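Local coordinates for protein glutathione S-transferase (Natrialba magadii ATCC 43099, PDB 6GZF) that probably acts as a Xi class glutathione transferase of the glutathionyl-hydroquinone reductase type in a haloalkaliphilic archaeon, at residues K77-A82 with E163-T168. Residues are numbered along the deposited sequence; the frame is centred on the assembly and turned at random.
Sequences KGLEDA and EFADHT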
loop_
_atom_site.group_PDB
_atom_site.type_symbol
_atom_site.label_atom_id
_atom_site.label_comp_id
_atom_site.label_asym_id
_atom_site.label_seq_id
_atom_site.Cartn_x
_atom_site.Cartn_y
_atom_site.Cartn_z
ATOM N N LYS A 77 -24.607 -23.926 -3.013
ATOM C CA LYS A 77 -25.377 -25.001 -3.626
ATOM C C LYS A 77 -25.573 -26.175 -2.675
ATOM O O LYS A 77 -26.528 -26.939 -2.806
ATOM C CB LYS A 77 -24.689 -25.482 -4.903
ATOM C CG LYS A 77 -25.607 -25.561 -6.100
ATOM C CD LYS A 77 -26.189 -24.200 -6.418
ATOM C CE LYS A 77 -27.024 -24.251 -7.679
ATOM N NZ LYS A 77 -28.214 -25.132 -7.539
ATOM N N GLY A 78 -24.664 -26.313 -1.715
ATOM C CA GLY A 78 -24.663 -27.465 -0.836
ATOM C C GLY A 78 -24.122 -28.668 -1.582
ATOM O O GLY A 78 -24.771 -29.710 -1.661
ATOM N N LEU A 79 -22.926 -28.511 -2.141
ATOM C CA LEU A 79 -22.314 -29.552 -2.959
ATOM C C LEU A 79 -21.057 -30.121 -2.311
ATOM O O LEU A 79 -20.278 -30.817 -2.963
ATOM C CB LEU A 79 -21.978 -29.006 -4.348
ATOM C CG LEU A 79 -23.151 -28.830 -5.315
ATOM C CD1 LEU A 79 -22.703 -28.121 -6.586
ATOM C CD2 LEU A 79 -23.783 -30.174 -5.641
ATOM N N GLU A 80 -20.863 -29.823 -1.029
ATOM C CA GLU A 80 -19.692 -30.304 -0.301
ATOM C C GLU A 80 -19.685 -31.826 -0.218
ATOM O O GLU A 80 -18.660 -32.466 -0.459
ATOM C CB GLU A 80 -19.641 -29.705 1.108
ATOM C CG GLU A 80 -19.829 -28.197 1.168
ATOM C CD GLU A 80 -21.282 -27.796 1.339
ATOM O OE1 GLU A 80 -22.170 -28.581 0.947
ATOM O OE2 GLU A 80 -21.535 -26.694 1.872
ATOM N N ASP A 81 -20.835 -32.400 0.123
ATOM C CA ASP A 81 -20.975 -33.847 0.220
ATOM C C ASP A 81 -20.771 -34.509 -1.139
ATOM O O ASP A 81 -20.257 -35.624 -1.227
ATOM C CB ASP A 81 -22.350 -34.218 0.780
ATOM C CG ASP A 81 -22.510 -33.834 2.237
ATOM O OD1 ASP A 81 -21.492 -33.802 2.960
ATOM O OD2 ASP A 81 -23.654 -33.566 2.660
ATOM N N ALA A 82 -21.173 -33.810 -2.195
ATOM C CA ALA A 82 -21.088 -34.350 -3.545
ATOM C C ALA A 82 -19.702 -34.154 -4.151
ATOM O O ALA A 82 -19.174 -35.043 -4.818
ATOM C CB ALA A 82 -22.146 -33.715 -4.434
ATOM N N GLU A 163 -29.161 -32.523 -9.025
ATOM C CA GLU A 163 -29.600 -33.791 -8.454
ATOM C C GLU A 163 -28.956 -34.055 -7.095
ATOM O O GLU A 163 -29.497 -34.797 -6.274
ATOM C CB GLU A 163 -29.289 -34.938 -9.421
ATOM C CG GLU A 163 -29.798 -36.301 -8.979
ATOM C CD GLU A 163 -29.727 -37.337 -10.084
ATOM O OE1 GLU A 163 -29.852 -36.956 -11.267
ATOM O OE2 GLU A 163 -29.542 -38.532 -9.771
ATOM N N PHE A 164 -27.809 -33.430 -6.851
ATOM C CA PHE A 164 -27.017 -33.742 -5.667
ATOM C C PHE A 164 -26.833 -32.543 -4.740
ATOM O O PHE A 164 -26.232 -32.661 -3.673
ATOM C CB PHE A 164 -25.656 -34.292 -6.091
ATOM C CG PHE A 164 -25.742 -35.334 -7.168
ATOM C CD1 PHE A 164 -26.062 -36.644 -6.858
ATOM C CD2 PHE A 164 -25.517 -35.000 -8.495
ATOM C CE1 PHE A 164 -26.147 -37.605 -7.847
ATOM C CE2 PHE A 164 -25.601 -35.956 -9.488
ATOM C CZ PHE A 164 -25.916 -37.260 -9.163
ATOM N N ALA A 165 -27.355 -31.391 -5.148
ATOM C CA ALA A 165 -27.296 -30.194 -4.319
ATOM C C ALA A 165 -28.283 -30.298 -3.161
ATOM O O ALA A 165 -29.370 -30.857 -3.311
ATOM C CB ALA A 165 -27.579 -28.955 -5.154
ATOM N N ASP A 166 -27.904 -29.760 -2.006
ATOM C CA ASP A 166 -28.754 -29.822 -0.822
ATOM C C ASP A 166 -29.669 -28.607 -0.712
ATOM O O ASP A 166 -30.680 -28.644 -0.013
ATOM C CB ASP A 166 -27.904 -29.948 0.444
ATOM C CG ASP A 166 -27.146 -31.258 0.510
ATOM O OD1 ASP A 166 -27.532 -32.208 -0.203
ATOM O OD2 ASP A 166 -26.165 -31.338 1.279
ATOM N N HIS A 167 -29.311 -27.531 -1.405
ATOM C CA HIS A 167 -30.085 -26.297 -1.339
ATOM C C HIS A 167 -30.718 -25.953 -2.681
ATOM O O HIS A 167 -30.092 -26.096 -3.731
ATOM C CB HIS A 167 -29.203 -25.139 -0.871
ATOM C CG HIS A 167 -28.512 -25.394 0.432
ATOM N ND1 HIS A 167 -27.143 -25.498 0.539
ATOM C CD2 HIS A 167 -29.003 -25.567 1.682
ATOM C CE1 HIS A 167 -26.819 -25.723 1.800
ATOM N NE2 HIS A 167 -27.928 -25.770 2.513
ATOM N N THR A 168 -31.967 -25.500 -2.639
ATOM C CA THR A 168 -32.657 -25.062 -3.843
ATOM C C THR A 168 -32.308 -23.603 -4.120
ATOM O O THR A 168 -33.156 -22.715 -4.026
ATOM C CB THR A 168 -34.185 -25.227 -3.723
ATOM O OG1 THR A 168 -34.489 -26.504 -3.149
ATOM C CG2 THR A 168 -34.848 -25.123 -5.092
HETATM O O HOH W 1 -23.303 -31.017 0.572
#
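H167 and D166 approach the end of helix 65-77 through their backbone nitrogens, which reach K77 O, on the last helical residue, and G78 O, on the first residue after it. H167 N donates to K77 O at 3.2 Å (N-H...O 158°), from above the carbonyl plane. D166 N is shared: it bonds G78 O at 3.2 Å (142°) and only weakly K77 O. G78, with positive phi, is the C' residue of a Schellman motif, and its bare CA lets the imidazole draw close. Followed outward, the H167 side chain first sets CB 3.8 Å from K77 O. CG, anti to the carbonyl carbon (chi1 -55°), stays near that oxygen. The ring turns its edge to G78: ND1 lies 3.4 Å from G78 N, without hydrogen-bond geometry, and CE1 3.8 Å from G78 CA. A165 CB meets L79 CD2 at 4.0 Å, and K77 NZ bonds V169 O. A water accepts from D81 N, with D166 OD2 and E80 OE1 competing for its protons. Backbone bonds thus tie the turn before strand 84-87, in the thioredoxin-like domain, to the loop before helix 177-192; D81 OD2 and D166 OD2, 3.6 Å apart, would be expected to repel, which a haloalkaliphile's salt may screen.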